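Local coordinates for macro domain-containing protein (Thermosipho africanus, PDB 7OMU) that joins a DarT-family region to a macro domain and holds adenosine-5-diphosphoribose in the macro-domain pocket, at residues D233-V244 and L256-F264; A355-S366 and L387-L398. The protein carries 1 engineered substitution. All coordinates share one frame; numbering follows the deposited sequence.

Contact 1 of 2, residues D233-V244 and L256-F264. With APR (adenosine-5-diphosphoribose), chain C.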
loop_
_atom_site.group_PDB
_atom_site.type_symbol
_atom_site.label_atom_id
_atom_site.label_comp_id
_atom_site.label_asym_id
_atom_site.label_seq_id
_atom_site.Cartn_x
_atom_site.Cartn_y
_atom_site.Cartn_z
ATOM N N ASP A 233 4.199 4.325 4.062
ATOM C CA ASP A 233 3.084 3.725 4.840
ATOM C C ASP A 233 3.640 2.590 5.700
ATOM O O ASP A 233 4.114 1.599 5.133
ATOM C CB ASP A 233 1.986 3.217 3.908
ATOM C CG ASP A 233 0.663 2.979 4.607
ATOM O OD1 ASP A 233 0.667 2.866 5.848
ATOM O OD2 ASP A 233 -0.364 2.906 3.895
ATOM N N MET A 234 3.585 2.750 7.022
ATOM C CA MET A 234 4.098 1.782 8.026
ATOM C C MET A 234 3.457 0.405 7.805
ATOM O O MET A 234 4.172 -0.605 7.937
ATOM C CB MET A 234 3.768 2.271 9.438
ATOM C CG MET A 234 4.346 1.403 10.533
ATOM S SD MET A 234 4.136 2.147 12.159
ATOM C CE MET A 234 2.353 2.079 12.313
ATOM N N PHE A 235 2.160 0.369 7.481
ATOM C CA PHE A 235 1.337 -0.870 7.457
ATOM C C PHE A 235 1.674 -1.700 6.213
ATOM O O PHE A 235 1.389 -2.917 6.208
ATOM C CB PHE A 235 -0.144 -0.516 7.582
ATOM C CG PHE A 235 -0.466 0.241 8.844
ATOM C CD1 PHE A 235 -0.425 -0.391 10.075
ATOM C CD2 PHE A 235 -0.765 1.592 8.808
ATOM C CE1 PHE A 235 -0.695 0.308 11.244
ATOM C CE2 PHE A 235 -1.046 2.289 9.975
ATOM C CZ PHE A 235 -1.010 1.646 11.190
ATOM N N PHE A 236 2.286 -1.072 5.206
ATOM C CA PHE A 236 2.790 -1.740 3.975
ATOM C C PHE A 236 4.307 -1.948 4.070
ATOM O O PHE A 236 4.876 -2.534 3.133
ATOM C CB PHE A 236 2.385 -0.956 2.723
ATOM C CG PHE A 236 0.933 -1.119 2.353
ATOM C CD1 PHE A 236 0.462 -2.329 1.879
ATOM C CD2 PHE A 236 0.037 -0.073 2.497
ATOM C CE1 PHE A 236 -0.874 -2.490 1.549
ATOM C CE2 PHE A 236 -1.299 -0.232 2.168
ATOM C CZ PHE A 236 -1.752 -1.442 1.698
ATOM N N SER A 237 4.951 -1.499 5.154
ATOM C CA SER A 237 6.287 -2.010 5.565
ATOM C C SER A 237 6.118 -3.506 5.802
ATOM O O SER A 237 4.973 -3.926 6.075
ATOM C CB SER A 237 6.847 -1.322 6.791
ATOM O OG SER A 237 6.548 -2.038 7.980
ATOM N N ARG A 238 7.191 -4.279 5.698
ATOM C CA ARG A 238 7.122 -5.735 5.970
ATOM C C ARG A 238 7.876 -6.023 7.274
ATOM O O ARG A 238 8.342 -7.170 7.454
ATOM C CB ARG A 238 7.596 -6.500 4.732
ATOM C CG ARG A 238 6.670 -6.327 3.538
ATOM C CD ARG A 238 6.751 -7.477 2.552
ATOM N NE ARG A 238 6.337 -8.754 3.128
ATOM C CZ ARG A 238 5.078 -9.148 3.319
ATOM N NH1 ARG A 238 4.062 -8.363 2.998
ATOM N NH2 ARG A 238 4.840 -10.336 3.846
ATOM N N MET A 239 7.942 -5.034 8.173
ATOM C CA MET A 239 8.477 -5.216 9.547
ATOM C C MET A 239 7.509 -6.119 10.320
ATOM O O MET A 239 6.289 -6.061 10.058
ATOM C CB MET A 239 8.641 -3.885 10.289
ATOM C CG MET A 239 9.630 -2.922 9.645
ATOM S SD MET A 239 11.315 -3.570 9.465
ATOM C CE MET A 239 11.326 -3.930 7.712
ATOM N N GLN A 240 8.049 -6.927 11.226
ATOM C CA GLN A 240 7.312 -7.995 11.950
ATOM C C GLN A 240 6.459 -7.366 13.062
ATOM O O GLN A 240 5.396 -7.925 13.372
ATOM C CB GLN A 240 8.323 -9.026 12.456
ATOM C CG GLN A 240 7.710 -10.147 13.282
ATOM C CD GLN A 240 7.896 -9.972 14.770
ATOM O OE1 GLN A 240 8.321 -8.926 15.264
ATOM N NE2 GLN A 240 7.591 -11.026 15.507
ATOM N N THR A 241 6.903 -6.252 13.641
ATOM C CA THR A 241 6.205 -5.537 14.739
ATOM C C THR A 241 5.970 -4.091 14.302
ATOM O O THR A 241 6.955 -3.386 14.023
ATOM C CB THR A 241 7.000 -5.623 16.048
ATOM O OG1 THR A 241 7.058 -6.993 16.449
ATOM C CG2 THR A 241 6.401 -4.794 17.164
ATOM N N LEU A 242 4.704 -3.685 14.222
ATOM C CA LEU A 242 4.288 -2.294 13.918
ATOM C C LEU A 242 3.920 -1.616 15.238
ATOM O O LEU A 242 3.067 -2.147 15.970
ATOM C CB LEU A 242 3.107 -2.310 12.941
ATOM C CG LEU A 242 3.255 -3.247 11.739
ATOM C CD1 LEU A 242 2.089 -3.067 10.777
ATOM C CD2 LEU A 242 4.580 -3.024 11.018
ATOM N N THR A 243 4.571 -0.499 15.535
ATOM C CA THR A 243 4.338 0.304 16.756
ATOM C C THR A 243 3.215 1.298 16.465
ATOM O O THR A 243 3.122 1.777 15.331
ATOM C CB THR A 243 5.641 0.962 17.212
ATOM O OG1 THR A 243 6.659 -0.033 17.106
ATOM C CG2 THR A 243 5.570 1.486 18.625
ATOM N N VAL A 244 2.369 1.557 17.455
ATOM C CA VAL A 244 1.150 2.394 17.313
ATOM C C VAL A 244 1.109 3.333 18.515
ATOM O O VAL A 244 0.994 2.829 19.649
ATOM C CB VAL A 244 -0.108 1.511 17.231
ATOM C CG1 VAL A 244 -1.386 2.339 17.208
ATOM C CG2 VAL A 244 -0.054 0.573 16.037
ATOM N N LEU A 256 -3.140 8.318 13.352
ATOM C CA LEU A 256 -2.704 6.954 12.937
ATOM C C LEU A 256 -3.554 5.912 13.678
ATOM O O LEU A 256 -3.981 4.941 13.030
ATOM C CB LEU A 256 -1.208 6.779 13.232
ATOM C CG LEU A 256 -0.595 5.418 12.880
ATOM C CD1 LEU A 256 0.833 5.570 12.380
ATOM C CD2 LEU A 256 -0.624 4.468 14.070
ATOM N N ALA A 257 -3.797 6.115 14.979
ATOM C CA ALA A 257 -4.645 5.245 15.834
ATOM C C ALA A 257 -6.012 5.035 15.171
ATOM O O ALA A 257 -6.499 3.890 15.169
ATOM C CB ALA A 257 -4.802 5.832 17.216
ATOM N N SER A 258 -6.597 6.097 14.614
ATOM C CA SER A 258 -7.884 6.061 13.874
ATOM C C SER A 258 -7.822 4.994 12.780
ATOM O O SER A 258 -8.742 4.166 12.716
ATOM C CB SER A 258 -8.218 7.403 13.297
ATOM O OG SER A 258 -9.500 7.384 12.697
ATOM N N ARG A 259 -6.782 5.013 11.947
ATOM C CA ARG A 259 -6.618 4.033 10.841
ATOM C C ARG A 259 -6.544 2.615 11.414
ATOM O O ARG A 259 -7.130 1.705 10.800
ATOM C CB ARG A 259 -5.353 4.299 10.027
ATOM C CG ARG A 259 -4.922 3.099 9.204
ATOM C CD ARG A 259 -4.126 3.508 7.994
ATOM N NE ARG A 259 -3.758 2.336 7.224
ATOM C CZ ARG A 259 -2.954 2.356 6.172
ATOM N NH1 ARG A 259 -2.440 3.502 5.754
ATOM N NH2 ARG A 259 -2.675 1.227 5.537
ATOM N N VAL A 260 -5.821 2.444 12.523
ATOM C CA VAL A 260 -5.637 1.133 13.212
ATOM C C VAL A 260 -7.010 0.614 13.647
ATOM O O VAL A 260 -7.250 -0.592 13.503
ATOM C CB VAL A 260 -4.669 1.242 14.405
ATOM C CG1 VAL A 260 -4.644 -0.043 15.223
ATOM C CG2 VAL A 260 -3.265 1.610 13.949
ATOM N N LYS A 261 -7.873 1.504 14.136
ATOM C CA LYS A 261 -9.228 1.162 14.643
ATOM C C LYS A 261 -10.084 0.613 13.500
ATOM O O LYS A 261 -10.902 -0.289 13.757
ATOM C CB LYS A 261 -9.899 2.381 15.281
ATOM C CG LYS A 261 -11.162 2.065 16.066
ATOM C CD LYS A 261 -11.621 3.199 16.950
ATOM C CE LYS A 261 -12.224 4.348 16.172
ATOM N NZ LYS A 261 -12.484 5.514 17.049
ATOM N N TYR A 262 -9.917 1.129 12.281
ATOM C CA TYR A 262 -10.772 0.763 11.123
ATOM C C TYR A 262 -10.176 -0.462 10.430
ATOM O O TYR A 262 -10.944 -1.392 10.130
ATOM C CB TYR A 262 -11.006 1.978 10.218
ATOM C CG TYR A 262 -11.922 2.990 10.859
ATOM C CD1 TYR A 262 -13.258 2.702 11.092
ATOM C CD2 TYR A 262 -11.441 4.210 11.299
ATOM C CE1 TYR A 262 -14.096 3.606 11.718
ATOM C CE2 TYR A 262 -12.264 5.126 11.933
ATOM C CZ TYR A 262 -13.598 4.826 12.144
ATOM O OH TYR A 262 -14.398 5.739 12.776
ATOM N N GLN A 263 -8.858 -0.470 10.216
ATOM C CA GLN A 263 -8.154 -1.542 9.465
ATOM C C GLN A 263 -7.983 -2.775 10.365
ATOM O O GLN A 263 -8.147 -3.885 9.848
ATOM C CB GLN A 263 -6.820 -1.036 8.907
ATOM C CG GLN A 263 -6.350 -1.822 7.690
ATOM C CD GLN A 263 -5.109 -1.282 7.019
ATOM O OE1 GLN A 263 -4.598 -0.211 7.334
ATOM N NE2 GLN A 263 -4.607 -2.035 6.058
ATOM N N PHE A 264 -7.690 -2.587 11.656
ATOM C CA PHE A 264 -7.326 -3.667 12.617
ATOM C C PHE A 264 -8.153 -3.533 13.897
ATOM O O PHE A 264 -7.609 -3.353 14.990
ATOM C CB PHE A 264 -5.820 -3.622 12.895
ATOM C CG PHE A 264 -4.968 -3.527 11.653
ATOM C CD1 PHE A 264 -4.864 -4.600 10.781
ATOM C CD2 PHE A 264 -4.278 -2.364 11.348
ATOM C CE1 PHE A 264 -4.087 -4.514 9.636
ATOM C CE2 PHE A 264 -3.499 -2.279 10.202
ATOM C CZ PHE A 264 -3.407 -3.354 9.349
HETATM N N1 APR C . 2.910 5.576 8.109
HETATM C C2 APR C . 3.828 6.334 8.724
HETATM N N3 APR C . 3.658 7.400 9.505
HETATM C C4 APR C . 2.351 7.683 9.637
HETATM C C5 APR C . 1.294 7.003 9.068
HETATM C C6 APR C . 1.602 5.889 8.261
HETATM N N6 APR C . 0.688 5.141 7.647
HETATM N N7 APR C . 0.090 7.593 9.436
HETATM C C8 APR C . 0.433 8.598 10.208
HETATM N N9 APR C . 1.799 8.704 10.363
HETATM C "C1'" APR C . 2.545 9.693 11.145
HETATM C "C2'" APR C . 1.863 11.056 11.240
HETATM O "O2'" APR C . 2.305 11.918 10.213
HETATM C "C3'" APR C . 2.258 11.559 12.636
HETATM O "O3'" APR C . 3.204 12.617 12.546
HETATM O "O4'" APR C . 2.656 9.213 12.462
HETATM C "C4'" APR C . 2.845 10.334 13.359
HETATM C "C5'" APR C . 2.244 10.006 14.709
HETATM O "O5'" APR C . 0.821 9.707 14.572
HETATM P PA APR C . -0.252 10.145 15.695
HETATM O O1A APR C . -1.339 9.122 15.763
HETATM O O2A APR C . -0.659 11.565 15.470
HETATM O O3A APR C . 0.608 10.054 17.052
HETATM P PB APR C . 0.797 10.998 18.341
HETATM O O1B APR C . 1.247 12.342 17.875
HETATM O O2B APR C . 1.650 10.285 19.338
HETATM O O5D APR C . -0.711 11.099 18.898
HETATM C C5D APR C . -1.237 10.058 19.772
HETATM O O4D APR C . -3.455 10.204 18.827
HETATM O O1D APR C . -3.065 8.209 17.740
HETATM C C1D APR C . -3.871 8.842 18.665
HETATM O O2D APR C . -4.842 7.420 20.459
HETATM C C2D APR C . -3.719 8.172 20.041
HETATM O O3D APR C . -4.563 9.908 21.553
HETATM C C3D APR C . -3.396 9.322 20.993
HETATM C C4D APR C . -2.700 10.312 20.052
#

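Contact 2 of 2, residues A355-S366 and L387-L398. With APR (adenosine-5-diphosphoribose), chain C.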
loop_
_atom_site.group_PDB
_atom_site.type_symbol
_atom_site.label_atom_id
_atom_site.label_comp_id
_atom_site.label_asym_id
_atom_site.label_seq_id
_atom_site.Cartn_x
_atom_site.Cartn_y
_atom_site.Cartn_z
ATOM N N ALA A 355 7.169 8.261 13.984
ATOM C CA ALA A 355 7.629 9.456 14.728
ATOM C C ALA A 355 6.684 9.676 15.915
ATOM O O ALA A 355 5.510 9.992 15.679
ATOM C CB ALA A 355 7.675 10.644 13.797
ATOM N N LEU A 356 7.167 9.474 17.139
ATOM C CA LEU A 356 6.319 9.437 18.362
ATOM C C LEU A 356 5.966 10.866 18.790
ATOM O O LEU A 356 6.877 11.706 18.867
ATOM C CB LEU A 356 7.070 8.676 19.457
ATOM C CG LEU A 356 7.372 7.219 19.114
ATOM C CD1 LEU A 356 8.452 6.654 20.011
ATOM C CD2 LEU A 356 6.114 6.375 19.191
ATOM N N GLY A 357 4.677 11.133 19.006
ATOM C CA GLY A 357 4.155 12.437 19.456
ATOM C C GLY A 357 4.367 13.555 18.445
ATOM O O GLY A 357 4.177 14.723 18.827
ATOM N N CYS A 358 4.708 13.235 17.193
ATOM C CA CYS A 358 5.141 14.228 16.167
ATOM C C CYS A 358 3.941 14.784 15.385
ATOM O O CYS A 358 4.162 15.698 14.558
ATOM C CB CYS A 358 6.172 13.630 15.215
ATOM S SG CYS A 358 7.879 14.068 15.638
ATOM N N GLY A 359 2.730 14.273 15.635
ATOM C CA GLY A 359 1.491 14.716 14.964
ATOM C C GLY A 359 0.558 15.452 15.910
ATOM O O GLY A 359 0.741 16.676 16.084
ATOM N N LEU A 360 -0.406 14.728 16.493
ATOM C CA LEU A 360 -1.434 15.253 17.439
ATOM C C LEU A 360 -0.784 15.598 18.789
ATOM O O LEU A 360 -1.223 16.582 19.416
ATOM C CB LEU A 360 -2.544 14.207 17.619
ATOM C CG LEU A 360 -3.629 14.183 16.541
ATOM C CD1 LEU A 360 -3.102 13.635 15.220
ATOM C CD2 LEU A 360 -4.824 13.370 17.016
ATOM N N GLY A 361 0.212 14.811 19.214
ATOM C CA GLY A 361 0.995 15.013 20.450
ATOM C C GLY A 361 1.585 16.412 20.549
ATOM O O GLY A 361 1.679 16.926 21.678
ATOM N N GLY A 362 1.983 17.000 19.413
ATOM C CA GLY A 362 2.432 18.402 19.298
ATOM C C GLY A 362 3.883 18.597 19.710
ATOM O O GLY A 362 4.227 19.726 20.119
ATOM N N LEU A 363 4.703 17.541 19.629
ATOM C CA LEU A 363 6.180 17.590 19.831
ATOM C C LEU A 363 6.854 17.714 18.464
ATOM O O LEU A 363 6.192 17.412 17.453
ATOM C CB LEU A 363 6.665 16.329 20.556
ATOM C CG LEU A 363 6.961 16.489 22.043
ATOM C CD1 LEU A 363 5.751 17.027 22.791
ATOM C CD2 LEU A 363 7.405 15.163 22.640
ATOM N N GLU A 364 8.120 18.137 18.448
ATOM C CA GLU A 364 8.901 18.401 17.209
ATOM C C GLU A 364 9.904 17.264 16.992
ATOM O O GLU A 364 10.378 16.675 17.983
ATOM C CB GLU A 364 9.616 19.751 17.281
ATOM C CG GLU A 364 8.682 20.941 17.423
ATOM C CD GLU A 364 8.061 21.442 16.131
ATOM O OE1 GLU A 364 8.012 22.671 15.960
ATOM O OE2 GLU A 364 7.620 20.607 15.308
ATOM N N TRP A 365 10.215 16.977 15.731
ATOM C CA TRP A 365 11.161 15.908 15.324
ATOM C C TRP A 365 12.574 16.292 15.763
ATOM O O TRP A 365 13.390 15.381 15.973
ATOM C CB TRP A 365 11.090 15.666 13.816
ATOM C CG TRP A 365 12.244 14.873 13.296
ATOM C CD1 TRP A 365 13.412 15.358 12.783
ATOM C CD2 TRP A 365 12.356 13.442 13.260
ATOM N NE1 TRP A 365 14.233 14.327 12.410
ATOM C CE2 TRP A 365 13.612 13.142 12.692
ATOM C CE3 TRP A 365 11.518 12.392 13.642
ATOM C CZ2 TRP A 365 14.050 11.835 12.506
ATOM C CZ3 TRP A 365 11.943 11.099 13.444
ATOM C CH2 TRP A 365 13.190 10.829 12.883
ATOM N N SER A 366 12.849 17.594 15.886
ATOM C CA SER A 366 14.148 18.140 16.361
ATOM C C SER A 366 14.479 17.598 17.760
ATOM O O SER A 366 15.677 17.531 18.092
ATOM C CB SER A 366 14.132 19.639 16.334
ATOM O OG SER A 366 12.990 20.142 17.008
ATOM N N LEU A 387 8.990 8.711 9.200
ATOM C CA LEU A 387 8.936 10.193 9.295
ATOM C C LEU A 387 7.486 10.655 9.197
ATOM O O LEU A 387 6.686 10.066 8.469
ATOM C CB LEU A 387 9.775 10.819 8.176
ATOM C CG LEU A 387 11.269 10.497 8.190
ATOM C CD1 LEU A 387 11.970 11.146 7.006
ATOM C CD2 LEU A 387 11.917 10.925 9.501
ATOM N N PRO A 388 7.131 11.749 9.907
ATOM C CA PRO A 388 5.775 12.288 9.887
ATOM C C PRO A 388 5.462 12.865 8.503
ATOM O O PRO A 388 6.328 13.531 7.958
ATOM C CB PRO A 388 5.819 13.394 10.948
ATOM C CG PRO A 388 7.262 13.846 10.942
ATOM C CD PRO A 388 8.044 12.570 10.715
ATOM N N LEU A 389 4.251 12.612 7.997
ATOM C CA LEU A 389 3.875 12.807 6.569
ATOM C C LEU A 389 3.184 14.161 6.363
ATOM O O LEU A 389 3.037 14.573 5.200
ATOM C CB LEU A 389 2.982 11.640 6.132
ATOM C CG LEU A 389 3.675 10.275 6.089
ATOM C CD1 LEU A 389 2.664 9.142 6.001
ATOM C CD2 LEU A 389 4.668 10.199 4.936
ATOM N N GLU A 390 2.829 14.841 7.453
ATOM C CA GLU A 390 2.008 16.080 7.460
ATOM C C GLU A 390 2.900 17.271 7.835
ATOM O O GLU A 390 2.380 18.219 8.453
ATOM C CB GLU A 390 0.851 15.907 8.451
ATOM C CG GLU A 390 1.302 15.539 9.864
ATOM C CD GLU A 390 0.206 15.143 10.836
ATOM O OE1 GLU A 390 -0.748 15.926 10.992
ATOM O OE2 GLU A 390 0.313 14.051 11.438
ATOM N N LYS A 391 4.193 17.230 7.492
ATOM C CA LYS A 391 5.228 18.034 8.202
ATOM C C LYS A 391 6.579 17.936 7.482
ATOM O O LYS A 391 7.056 16.805 7.276
ATOM C CB LYS A 391 5.313 17.504 9.638
ATOM C CG LYS A 391 6.066 18.363 10.636
ATOM C CD LYS A 391 5.950 17.809 12.040
ATOM C CE LYS A 391 7.086 18.240 12.939
ATOM N NZ LYS A 391 7.170 17.365 14.129
ATOM N N ARG A 392 7.176 19.078 7.131
ATOM C CA ARG A 392 8.477 19.151 6.408
ATOM C C ARG A 392 9.635 19.158 7.412
ATOM O O ARG A 392 9.680 20.076 8.246
ATOM C CB ARG A 392 8.540 20.403 5.526
ATOM C CG ARG A 392 7.387 20.532 4.540
ATOM C CD ARG A 392 7.759 21.283 3.270
ATOM N NE ARG A 392 7.221 20.637 2.078
ATOM C CZ ARG A 392 7.624 19.459 1.592
ATOM N NH1 ARG A 392 8.574 18.766 2.201
ATOM N NH2 ARG A 392 7.066 18.972 0.495
ATOM N N ILE A 393 10.543 18.181 7.322
ATOM C CA ILE A 393 11.787 18.098 8.145
ATOM C C ILE A 393 12.930 18.678 7.316
ATOM O O ILE A 393 13.184 18.210 6.207
ATOM C CB ILE A 393 12.090 16.643 8.574
ATOM C CG1 ILE A 393 10.862 15.902 9.112
ATOM C CG2 ILE A 393 13.233 16.602 9.571
ATOM C CD1 ILE A 393 10.147 16.617 10.225
ATOM N N PRO A 394 13.655 19.705 7.815
ATOM C CA PRO A 394 14.888 20.156 7.169
ATOM C C PRO A 394 15.833 18.970 6.927
ATOM O O PRO A 394 15.925 18.120 7.782
ATOM C CB PRO A 394 15.496 21.141 8.178
ATOM C CG PRO A 394 14.317 21.631 8.997
ATOM C CD PRO A 394 13.332 20.481 9.021
ATOM N N ASP A 395 16.509 18.944 5.779
ATOM C CA ASP A 395 17.300 17.770 5.320
ATOM C C ASP A 395 18.411 17.472 6.335
ATOM O O ASP A 395 18.712 16.281 6.539
ATOM C CB ASP A 395 17.860 17.976 3.909
ATOM C CG ASP A 395 17.679 16.771 2.999
ATOM O OD1 ASP A 395 16.547 16.226 2.962
ATOM O OD2 ASP A 395 18.664 16.384 2.329
ATOM N N VAL A 396 18.981 18.515 6.949
ATOM C CA VAL A 396 20.095 18.407 7.940
ATOM C C VAL A 396 19.627 17.664 9.204
ATOM O O VAL A 396 20.495 17.104 9.899
ATOM C CB VAL A 396 20.686 19.788 8.282
ATOM C CG1 VAL A 396 19.677 20.701 8.962
ATOM C CG2 VAL A 396 21.953 19.666 9.122
ATOM N N GLN A 397 18.324 17.646 9.503
ATOM C CA GLN A 397 17.767 16.926 10.683
ATOM C C GLN A 397 17.507 15.450 10.342
ATOM O O GLN A 397 17.009 14.737 11.225
ATOM C CB GLN A 397 16.489 17.599 11.191
ATOM C CG GLN A 397 16.727 18.956 11.843
ATOM C CD GLN A 397 15.484 19.522 12.491
ATOM O OE1 GLN A 397 14.523 18.809 12.771
ATOM N NE2 GLN A 397 15.496 20.822 12.749
ATOM N N LEU A 398 17.826 15.002 9.124
ATOM C CA LEU A 398 17.741 13.572 8.719
ATOM C C LEU A 398 19.152 12.993 8.541
ATOM O O LEU A 398 19.261 11.824 8.119
ATOM C CB LEU A 398 16.944 13.459 7.416
ATOM C CG LEU A 398 15.567 14.115 7.416
ATOM C CD1 LEU A 398 14.959 14.092 6.024
ATOM C CD2 LEU A 398 14.646 13.444 8.417
HETATM N N1 APR C . 2.910 5.576 8.109
HETATM C C2 APR C . 3.828 6.334 8.724
HETATM N N3 APR C . 3.658 7.400 9.505
HETATM C C4 APR C . 2.351 7.683 9.637
HETATM C C5 APR C . 1.294 7.003 9.068
HETATM C C6 APR C . 1.602 5.889 8.261
HETATM N N6 APR C . 0.688 5.141 7.647
HETATM N N7 APR C . 0.090 7.593 9.436
HETATM C C8 APR C . 0.433 8.598 10.208
HETATM N N9 APR C . 1.799 8.704 10.363
HETATM C "C1'" APR C . 2.545 9.693 11.145
HETATM C "C2'" APR C . 1.863 11.056 11.240
HETATM O "O2'" APR C . 2.305 11.918 10.213
HETATM C "C3'" APR C . 2.258 11.559 12.636
HETATM O "O3'" APR C . 3.204 12.617 12.546
HETATM O "O4'" APR C . 2.656 9.213 12.462
HETATM C "C4'" APR C . 2.845 10.334 13.359
HETATM C "C5'" APR C . 2.244 10.006 14.709
HETATM O "O5'" APR C . 0.821 9.707 14.572
HETATM P PA APR C . -0.252 10.145 15.695
HETATM O O1A APR C . -1.339 9.122 15.763
HETATM O O2A APR C . -0.659 11.565 15.470
HETATM O O3A APR C . 0.608 10.054 17.052
HETATM P PB APR C . 0.797 10.998 18.341
HETATM O O1B APR C . 1.247 12.342 17.875
HETATM O O2B APR C . 1.650 10.285 19.338
HETATM O O5D APR C . -0.711 11.099 18.898
HETATM C C5D APR C . -1.237 10.058 19.772
HETATM O O4D APR C . -3.455 10.204 18.827
HETATM O O1D APR C . -3.065 8.209 17.740
HETATM C C1D APR C . -3.871 8.842 18.665
HETATM O O2D APR C . -4.842 7.420 20.459
HETATM C C2D APR C . -3.719 8.172 20.041
HETATM O O3D APR C . -4.563 9.908 21.553
HETATM C C3D APR C . -3.396 9.322 20.993
HETATM C C4D APR C . -2.700 10.312 20.052
#

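Contact 1 of 2, residues D233-V244 and L256-F264
At the adenine end of the macro-domain ligand pocket, D233 and F235 of the loop leading into strand 241-246 meet R259 of helix 256-263. The carboxylate divides its work: OD1 accepts a hydrogen bond from N6 of adenosine-5-diphosphoribose at 2.9 Å, while OD2 takes the salt bridge from R259 NH1 at 2.8 Å, met on its syn side. The carboxylate and guanidinium planes stand 79° apart. M234 N adds a second bond to the adenine, 3.1 Å to its N1, and L256 N donates to the phosphate oxygen O1A of the ligand.

R259 runs extended from CG to NE past the F235 ring, bringing CD2 of the phenylalanine over the centre of one guanidinium face; the two planes are 38° apart. Q263, one helical turn on, helps to fix the rotation of that group, together with D233: its OE1 receives both NE and NH2 in the guanidinium plane. R259 is thus a second-shell residue that positions D233, and the guanidinium probably helps to keep D233 ionised.

Behind it the packing is apolar. F235 CG lies anti to the carbonyl carbon (chi1 -59°), directing the ring between helix and strand, where F264 CE2 comes to 3.6 Å from F235 CD1. V244 CG1 sits 3.9 Å from L256 CD2 and 3.8 Å from V260 CG2.

Contact 2 of 2, residues A355-S366 and L387-L398
W365, in the first turn of helix 365-376, gives its indole N-H to the backbone of Q397: NE1 to O is 3.0 Å, an almost straight bond of 176°. The acceptor lies in the indole plane, whereas the donor stands above the carbonyl plane, not on a lone pair. The Q397 amide is nearly coplanar with the indole (planes 10° apart), its OE1 3.6 Å from W365 CD1. L387 CD2 lies over one face of the six-membered ring in a CH-pi contact, 3.9 Å from its centroid, and I393 CG2 comes against CD1. The indole gets there because W365 CG is anti to its backbone N (chi1 165°).

K391 reaches with its extended chain to the loop between strand 351-354 and this helix. Its NZ makes weak bonds to C358 O and L363 O, both 3.5 Å, and a long salt bridge to E364 OE2. That loop is the glycine-rich diphosphate-binding loop of the macro domain. It opens with a type II turn from A355 to C358, and backbone amides serve the phosphates: G361 N reaches O1B at 3.0 Å, with weaker bonds from G357 N, G359 N and L360 N.

From 387-398, L389 N donates to O2' of the adenine-side ribose at 3.0 Å, and E390 OE2 accepts from that same hydroxyl at 3.2 Å and weakly from O3'. A355 CB rests against P388 CD.

Both contacts grip adenosine-5-diphosphoribose; their centres lie about 18 Å apart and the contacts do not touch. Contact 1 is mostly buried and works at the adenine, with further reach to a phosphate; contact 2 is only partly buried and serves the diphosphate and the adenine-side ribose. They draw on neighbouring parts of one sheet: contact 1 includes part of strand 241-246, while the segments of contact 2 leave the ends of strands 351-354 and 383-386. A short, directed carboxylate-guanidinium pair backed by aromatic and aliphatic side chains marks contact 1. Toward the surface, contact 2 relies on backbone amides, a lysine held by several long contacts and one tryptophan N-H.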